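Local coordinates for protein mandelate racemase/muconate lactonizing enzyme (Jannaschia sp., PDB 4J3Z) that probably isomerises or otherwise converts a carboxylate substrate by removing the proton beside its carboxylate, as in other enolase-superfamily enzymes, at residues E261-V266 against R286-E292; M74-H79 against V91-F95. One frame throughout, in Å; residues are numbered along the deposited sequence.

Contact 1 of 2, residues E261-V266 against R286-E292; sequences ERLTGV and RAGGIWE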
ATOM      1  N   GLU D 261      18.462 -20.984   0.671  1.00 26.16           N
ATOM      2  CA  GLU D 261      19.341 -22.083   0.237  1.00 27.63           C
ATOM      3  C   GLU D 261      18.908 -22.658  -1.106  1.00 28.00           C
ATOM      4  O   GLU D 261      19.735 -23.176  -1.864  1.00 28.60           O
ATOM      5  CB  GLU D 261      19.447 -23.192   1.296  1.00 29.54           C
ATOM      6  CG  GLU D 261      18.426 -24.311   1.175  1.00 31.22           C
ATOM      7  CD  GLU D 261      18.962 -25.648   1.654  1.00 33.04           C
ATOM      8  OE1 GLU D 261      18.979 -25.879   2.883  1.00 32.75           O
ATOM      9  OE2 GLU D 261      19.353 -26.480   0.795  1.00 34.33           O
ATOM     10  N   ARG D 262      17.614 -22.539  -1.407  1.00 27.25           N
ATOM     11  CA  ARG D 262      17.082 -23.037  -2.669  1.00 26.68           C
ATOM     12  C   ARG D 262      16.880 -21.904  -3.685  1.00 25.19           C
ATOM     13  O   ARG D 262      16.385 -22.124  -4.798  1.00 24.04           O
ATOM     14  CB  ARG D 262      15.819 -23.873  -2.426  1.00 28.76           C
ATOM     15  CG  ARG D 262      16.130 -25.221  -1.775  1.00 30.89           C
ATOM     16  CD  ARG D 262      14.904 -26.109  -1.605  1.00 32.89           C
ATOM     17  NE  ARG D 262      14.179 -25.788  -0.378  1.00 35.35           N
ATOM     18  CZ  ARG D 262      13.031 -26.343   0.006  1.00 35.75           C
ATOM     19  NH1 ARG D 262      12.435 -27.271  -0.739  1.00 36.71           N
ATOM     20  NH2 ARG D 262      12.469 -25.954   1.145  1.00 33.58           N
ATOM     21  N   LEU D 263      17.304 -20.697  -3.303  1.00 24.51           N
ATOM     22  CA  LEU D 263      17.233 -19.537  -4.188  1.00 24.18           C
ATOM     23  C   LEU D 263      18.520 -19.324  -4.980  1.00 25.61           C
ATOM     24  O   LEU D 263      19.614 -19.617  -4.502  1.00 26.67           O
ATOM     25  CB  LEU D 263      16.878 -18.264  -3.406  1.00 22.89           C
ATOM     26  CG  LEU D 263      15.566 -18.217  -2.612  1.00 21.37           C
ATOM     27  CD1 LEU D 263      15.431 -16.858  -1.938  1.00 20.57           C
ATOM     28  CD2 LEU D 263      14.359 -18.485  -3.503  1.00 21.63           C
ATOM     29  N   THR D 264      18.367 -18.817  -6.201  1.00 25.99           N
ATOM     30  CA  THR D 264      19.491 -18.531  -7.072  1.00 26.38           C
ATOM     31  C   THR D 264      19.327 -17.149  -7.698  1.00 27.45           C
ATOM     32  O   THR D 264      18.214 -16.737  -8.025  1.00 27.95           O
ATOM     33  CB  THR D 264      19.673 -19.630  -8.151  1.00 26.14           C
ATOM     34  OG1 THR D 264      20.938 -19.468  -8.792  1.00 25.68           O
ATOM     35  CG2 THR D 264      18.571 -19.607  -9.205  1.00 26.07           C
ATOM     36  N   GLY D 265      20.431 -16.429  -7.847  1.00 27.47           N
ATOM     37  CA  GLY D 265      20.383 -15.114  -8.469  1.00 28.87           C
ATOM     38  C   GLY D 265      19.941 -14.038  -7.497  1.00 29.82           C
ATOM     39  O   GLY D 265      18.926 -14.176  -6.807  1.00 29.88           O
ATOM     40  N   VAL D 266      20.712 -12.960  -7.454  1.00 29.74           N
ATOM     41  CA  VAL D 266      20.509 -11.871  -6.501  1.00 30.50           C
ATOM     42  C   VAL D 266      19.091 -11.288  -6.565  1.00 31.78           C
ATOM     43  O   VAL D 266      18.574 -10.806  -5.554  1.00 34.60           O
ATOM     44  CB  VAL D 266      21.618 -10.784  -6.654  1.00 32.24           C
ATOM     45  CG1 VAL D 266      21.338  -9.838  -7.820  1.00 31.90           C
ATOM     46  CG2 VAL D 266      21.816 -10.009  -5.360  1.00 34.26           C
ATOM     47  N   ARG D 286      24.965 -22.766  -5.792  1.00 27.73           N
ATOM     48  CA  ARG D 286      23.687 -22.622  -6.493  1.00 26.55           C
ATOM     49  C   ARG D 286      23.372 -21.152  -6.783  1.00 26.66           C
ATOM     50  O   ARG D 286      22.911 -20.814  -7.882  1.00 27.25           O
ATOM     51  CB  ARG D 286      22.566 -23.236  -5.647  1.00 27.03           C
ATOM     52  CG  ARG D 286      21.147 -22.804  -6.005  1.00 26.42           C
ATOM     53  CD  ARG D 286      20.118 -23.598  -5.223  1.00 25.43           C
ATOM     54  NE  ARG D 286      20.086 -24.996  -5.646  1.00 25.93           N
ATOM     55  CZ  ARG D 286      19.686 -26.018  -4.884  1.00 26.35           C
ATOM     56  NH1 ARG D 286      19.285 -25.823  -3.627  1.00 25.56           N
ATOM     57  NH2 ARG D 286      19.703 -27.250  -5.381  1.00 26.25           N
ATOM     58  N   ALA D 287      23.602 -20.293  -5.787  1.00 26.01           N
ATOM     59  CA  ALA D 287      23.210 -18.870  -5.835  1.00 25.10           C
ATOM     60  C   ALA D 287      23.819 -18.077  -6.988  1.00 25.14           C
ATOM     61  O   ALA D 287      23.261 -17.065  -7.410  1.00 24.95           O
ATOM     62  CB  ALA D 287      23.533 -18.185  -4.515  1.00 24.41           C
ATOM     63  N   GLY D 288      24.969 -18.527  -7.481  1.00 25.62           N
ATOM     64  CA  GLY D 288      25.667 -17.818  -8.547  1.00 25.62           C
ATOM     65  C   GLY D 288      27.126 -17.568  -8.247  1.00 25.99           C
ATOM     66  O   GLY D 288      27.813 -16.900  -9.025  1.00 25.65           O
ATOM     67  N   GLY D 289      27.595 -18.092  -7.111  1.00 26.46           N
ATOM     68  CA  GLY D 289      29.018 -18.040  -6.756  1.00 26.48           C
ATOM     69  C   GLY D 289      29.406 -17.012  -5.709  1.00 26.61           C
ATOM     70  O   GLY D 289      28.559 -16.373  -5.094  1.00 26.38           O
ATOM     71  N   ILE D 290      30.711 -16.847  -5.522  1.00 27.47           N
ATOM     72  CA  ILE D 290      31.261 -15.992  -4.462  1.00 26.88           C
ATOM     73  C   ILE D 290      30.944 -14.503  -4.671  1.00 26.60           C
ATOM     74  O   ILE D 290      30.625 -13.798  -3.712  1.00 28.38           O
ATOM     75  CB  ILE D 290      32.782 -16.202  -4.337  1.00 27.01           C
ATOM     76  CG1 ILE D 290      33.094 -17.694  -4.181  1.00 26.75           C
ATOM     77  CG2 ILE D 290      33.354 -15.388  -3.184  1.00 27.77           C
ATOM     78  CD1 ILE D 290      34.559 -18.046  -4.297  1.00 26.95           C
ATOM     79  N   TRP D 291      31.015 -14.042  -5.920  1.00 25.26           N
ATOM     80  CA  TRP D 291      30.778 -12.638  -6.262  1.00 24.41           C
ATOM     81  C   TRP D 291      29.297 -12.311  -6.186  1.00 24.96           C
ATOM     82  O   TRP D 291      28.911 -11.270  -5.650  1.00 25.04           O
ATOM     83  CB  TRP D 291      31.347 -12.314  -7.650  1.00 23.90           C
ATOM     84  CG  TRP D 291      31.378 -10.852  -7.996  1.00 22.82           C
ATOM     85  CD1 TRP D 291      30.560 -10.205  -8.880  1.00 22.73           C
ATOM     86  CD2 TRP D 291      32.267  -9.859  -7.473  1.00 22.56           C
ATOM     87  NE1 TRP D 291      30.883  -8.867  -8.938  1.00 22.42           N
ATOM     88  CE2 TRP D 291      31.925  -8.626  -8.085  1.00 22.12           C
ATOM     89  CE3 TRP D 291      33.321  -9.889  -6.550  1.00 22.56           C
ATOM     90  CZ2 TRP D 291      32.604  -7.433  -7.807  1.00 21.60           C
ATOM     91  CZ3 TRP D 291      33.996  -8.708  -6.271  1.00 22.51           C
ATOM     92  CH2 TRP D 291      33.632  -7.489  -6.902  1.00 22.32           C
ATOM     93  N   GLU D 292      28.464 -13.210  -6.702  1.00 25.15           N
ATOM     94  CA  GLU D 292      27.024 -13.089  -6.509  1.00 24.87           C
ATOM     95  C   GLU D 292      26.717 -13.066  -5.007  1.00 24.34           C
ATOM     96  O   GLU D 292      25.969 -12.213  -4.537  1.00 23.92           O
ATOM     97  CB  GLU D 292      26.280 -14.206  -7.251  1.00 25.28           C
ATOM     98  CG  GLU D 292      24.820 -13.897  -7.600  1.00 26.25           C
ATOM     99  CD  GLU D 292      24.634 -12.782  -8.641  1.00 27.86           C
ATOM    100  OE1 GLU D 292      25.639 -12.258  -9.192  1.00 27.14           O
ATOM    101  OE2 GLU D 292      23.462 -12.417  -8.906  1.00 27.93           O
TER
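T264 and R286 make the shortest bond of this contact, OG1 donating to the arginine's backbone O over 2.6 Å; one residue on, G265 N donates to A287 O over 2.9 Å. Successive carbonyls thus tie the loop to a helix end. OG1, anti to the backbone N (chi1 -168°), is thereby placed against the first. Next, E292 folds back at chi2, and its OE2 accepts V266 N at 3.2 Å through the anti lone pair. A carboxylate in this way takes the backbone N-H of the first residue of helix 266-274, with G265 at the N-cap position. At the other end, R286 NH1 reaches E261 O at 3.2 Å, that oxygen lying near the guanidinium plane at its edge. Packing fills in around these bonds. The arginine's CG lies 4.1 Å from T264 CB, and R262 runs alongside in the same direction, its own guanidinium held by E236. V266 crosses E292 at about a right angle, its CB 3.3 Å from OE2. The loop leaves strand 257-259 for helix 266-274, whose F269 touches A287, and the other segment joins helices 284-287 and 290-302, at the C-terminal side of the enolase-type barrel, where relatives have their active site.

Contact 2 of 2, residues M74-H79 against V91-F95; sequences MSRRAH and VFGAF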
ATOM      1  N   MET D  74      31.427 -13.217 -17.433  1.00 22.31           N
ATOM      2  CA  MET D  74      31.011 -14.616 -17.537  1.00 22.68           C
ATOM      3  C   MET D  74      29.673 -14.883 -16.844  1.00 23.77           C
ATOM      4  O   MET D  74      28.822 -15.594 -17.385  1.00 24.39           O
ATOM      5  CB  MET D  74      32.105 -15.535 -17.028  1.00 23.24           C
ATOM      6  CG  MET D  74      33.342 -15.522 -17.909  1.00 23.21           C
ATOM      7  SD  MET D  74      34.645 -16.595 -17.284  1.00 23.61           S
ATOM      8  CE  MET D  74      35.188 -15.723 -15.808  1.00 23.98           C
ATOM      9  N   SER D  75      29.475 -14.284 -15.670  1.00 24.00           N
ATOM     10  CA  SER D  75      28.201 -14.398 -14.948  1.00 23.62           C
ATOM     11  C   SER D  75      27.013 -13.938 -15.797  1.00 23.93           C
ATOM     12  O   SER D  75      26.018 -14.658 -15.907  1.00 24.31           O
ATOM     13  CB  SER D  75      28.248 -13.640 -13.619  1.00 23.22           C
ATOM     14  OG  SER D  75      26.954 -13.549 -13.047  1.00 23.68           O
ATOM     15  N   ARG D  76      27.128 -12.754 -16.403  1.00 23.74           N
ATOM     16  CA  ARG D  76      26.113 -12.264 -17.348  1.00 23.08           C
ATOM     17  C   ARG D  76      25.874 -13.248 -18.502  1.00 23.29           C
ATOM     18  O   ARG D  76      24.738 -13.640 -18.750  1.00 23.11           O
ATOM     19  CB  ARG D  76      26.482 -10.882 -17.898  1.00 22.67           C
ATOM     20  CG  ARG D  76      26.322  -9.694 -16.947  1.00 22.22           C
ATOM     21  CD  ARG D  76      24.971  -9.593 -16.243  1.00 21.77           C
ATOM     22  NE  ARG D  76      23.844  -9.796 -17.145  1.00 22.85           N
ATOM     23  CZ  ARG D  76      22.558  -9.603 -16.842  1.00 22.96           C
ATOM     24  NH1 ARG D  76      22.183  -9.181 -15.637  1.00 22.09           N
ATOM     25  NH2 ARG D  76      21.632  -9.831 -17.769  1.00 23.47           N
ATOM     26  N   ARG D  77      26.944 -13.641 -19.199  1.00 24.19           N
ATOM     27  CA  ARG D  77      26.875 -14.678 -20.240  1.00 24.73           C
ATOM     28  C   ARG D  77      26.132 -15.930 -19.737  1.00 26.26           C
ATOM     29  O   ARG D  77      25.228 -16.436 -20.409  1.00 26.34           O
ATOM     30  CB  ARG D  77      28.283 -15.086 -20.689  1.00 24.80           C
ATOM     31  CG  ARG D  77      28.953 -14.219 -21.758  1.00 24.56           C
ATOM     32  CD  ARG D  77      30.155 -14.957 -22.358  1.00 24.88           C
ATOM     33  NE  ARG D  77      31.194 -14.049 -22.855  1.00 25.97           N
ATOM     34  CZ  ARG D  77      32.478 -14.361 -23.040  1.00 25.54           C
ATOM     35  NH1 ARG D  77      32.937 -15.579 -22.779  1.00 24.24           N
ATOM     36  NH2 ARG D  77      33.321 -13.436 -23.485  1.00 26.27           N
ATOM     37  N   ALA D  78      26.499 -16.408 -18.543  1.00 25.90           N
ATOM     38  CA  ALA D  78      25.954 -17.659 -18.032  1.00 25.73           C
ATOM     39  C   ALA D  78      24.509 -17.522 -17.563  1.00 26.59           C
ATOM     40  O   ALA D  78      23.755 -18.497 -17.596  1.00 25.95           O
ATOM     41  CB  ALA D  78      26.837 -18.225 -16.936  1.00 25.30           C
ATOM     42  N   HIS D  79      24.142 -16.313 -17.130  1.00 27.10           N
ATOM     43  CA  HIS D  79      22.763 -15.956 -16.761  1.00 25.90           C
ATOM     44  C   HIS D  79      21.911 -15.830 -18.015  1.00 26.53           C
ATOM     45  O   HIS D  79      20.781 -16.309 -18.060  1.00 27.82           O
ATOM     46  CB  HIS D  79      22.775 -14.634 -15.986  1.00 24.97           C
ATOM     47  CG  HIS D  79      21.422 -14.154 -15.536  1.00 23.71           C
ATOM     48  ND1 HIS D  79      20.740 -14.720 -14.481  1.00 21.78           N
ATOM     49  CD2 HIS D  79      20.657 -13.121 -15.967  1.00 23.23           C
ATOM     50  CE1 HIS D  79      19.603 -14.075 -14.298  1.00 22.28           C
ATOM     51  NE2 HIS D  79      19.530 -13.096 -15.183  1.00 22.68           N
ATOM     52  N   VAL D  91      21.602 -24.309 -14.593  1.00 27.07           N
ATOM     53  CA  VAL D  91      22.634 -23.673 -15.425  1.00 27.48           C
ATOM     54  C   VAL D  91      23.557 -22.794 -14.591  1.00 27.78           C
ATOM     55  O   VAL D  91      24.777 -22.771 -14.802  1.00 26.58           O
ATOM     56  CB  VAL D  91      22.016 -22.822 -16.565  1.00 27.91           C
ATOM     57  CG1 VAL D  91      23.099 -22.132 -17.383  1.00 28.09           C
ATOM     58  CG2 VAL D  91      21.130 -23.674 -17.463  1.00 27.43           C
ATOM     59  N   PHE D  92      22.974 -22.060 -13.646  1.00 28.65           N
ATOM     60  CA  PHE D  92      23.749 -21.082 -12.902  1.00 28.15           C
ATOM     61  C   PHE D  92      24.421 -21.703 -11.686  1.00 28.47           C
ATOM     62  O   PHE D  92      25.510 -21.274 -11.283  1.00 28.44           O
ATOM     63  CB  PHE D  92      22.893 -19.875 -12.529  1.00 28.62           C
ATOM     64  CG  PHE D  92      23.640 -18.570 -12.581  1.00 28.61           C
ATOM     65  CD1 PHE D  92      24.297 -18.173 -13.744  1.00 29.67           C
ATOM     66  CD2 PHE D  92      23.672 -17.733 -11.479  1.00 28.49           C
ATOM     67  CE1 PHE D  92      24.982 -16.968 -13.801  1.00 30.35           C
ATOM     68  CE2 PHE D  92      24.342 -16.519 -11.530  1.00 29.76           C
ATOM     69  CZ  PHE D  92      25.000 -16.135 -12.688  1.00 30.33           C
ATOM     70  N   GLY D  93      23.777 -22.717 -11.109  1.00 28.43           N
ATOM     71  CA  GLY D  93      24.425 -23.573 -10.117  1.00 27.69           C
ATOM     72  C   GLY D  93      25.701 -24.178 -10.686  1.00 27.43           C
ATOM     73  O   GLY D  93      26.707 -24.301  -9.983  1.00 28.07           O
ATOM     74  N   ALA D  94      25.659 -24.550 -11.961  1.00 26.81           N
ATOM     75  CA  ALA D  94      26.849 -25.021 -12.664  1.00 27.76           C
ATOM     76  C   ALA D  94      27.904 -23.905 -12.742  1.00 27.70           C
ATOM     77  O   ALA D  94      29.076 -24.125 -12.426  1.00 28.65           O
ATOM     78  CB  ALA D  94      26.481 -25.523 -14.054  1.00 27.01           C
ATOM     79  N   PHE D  95      27.476 -22.709 -13.135  1.00 26.45           N
ATOM     80  CA  PHE D  95      28.355 -21.544 -13.192  1.00 26.52           C
ATOM     81  C   PHE D  95      29.068 -21.252 -11.870  1.00 27.31           C
ATOM     82  O   PHE D  95      30.247 -20.880 -11.866  1.00 27.48           O
ATOM     83  CB  PHE D  95      27.586 -20.290 -13.641  1.00 26.45           C
ATOM     84  CG  PHE D  95      28.404 -19.031 -13.570  1.00 25.94           C
ATOM     85  CD1 PHE D  95      29.304 -18.715 -14.583  1.00 25.22           C
ATOM     86  CD2 PHE D  95      28.301 -18.178 -12.471  1.00 24.83           C
ATOM     87  CE1 PHE D  95      30.080 -17.569 -14.501  1.00 25.10           C
ATOM     88  CE2 PHE D  95      29.074 -17.035 -12.388  1.00 23.90           C
ATOM     89  CZ  PHE D  95      29.969 -16.734 -13.398  1.00 24.15           C
TER
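F95 meets the backbone of M74 and S75 because its CG stands anti to the backbone N, carrying the ring over to the neighbouring helix. F92, one turn earlier, has chi1 of -143°, well removed from a staggered value, and this swings its ring toward S75 and H79. The two phenylalanines thus work as a pair: F95 CD2 lies over one face of the F92 ring, toward its rim, and both rings project at helix 74-79. The outer end of F95 presses on the chain itself, with CZ 3.3 Å from S75 CA, while A78 CB approaches CD1 of the same ring at 3.4 Å. F92 is met at its edge instead, where S75 OG lies in the ring plane, 3.3 Å from CZ. H79 completes the setting by turning its imidazole edge to the face of F92 in a T-shaped pair, centroids 5.8 Å apart and planes at 72°. No hydrogen bond crosses the interface; the helices meet by van der Waals contact, ring carbons and methyls packing on one another and on backbone and hydroxyl oxygens, as where V91 CG1 lies 3.7 Å from A78 O. M63 also touches F95, and H79 NE2 makes a weak hydrogen bond to D241 of a second subunit. The segments 74-79 and 91-95 run nearly antiparallel, at 157°, their axes coming within 9.8 Å; the helices they belong to, 71-80 and 89-109, form a helical hairpin of the N-terminal capping domain, the α+β domain that accompanies the barrel in the enolase superfamily.

Overall arrangement
Contact 2 comes first along the chain, in the N-terminal domain, and contact 1 follows in the enolase-like barrel domain, yet their centres lie only about 10 Å apart. They touch directly: the rings of F92 and F95 reach G288, F92 CE2 lying 3.5 Å from G288 CA. Helix 89-109 also joins them further along, where E99 accepts hydrogen bonds from I290 N and W291 N at the start of helix 290-302. The helical hairpin of one domain therefore sits against the loops at the C-terminal side of the barrel in the other. Both contacts also border a second subunit, so the junction between domains lies close to the junction between chains.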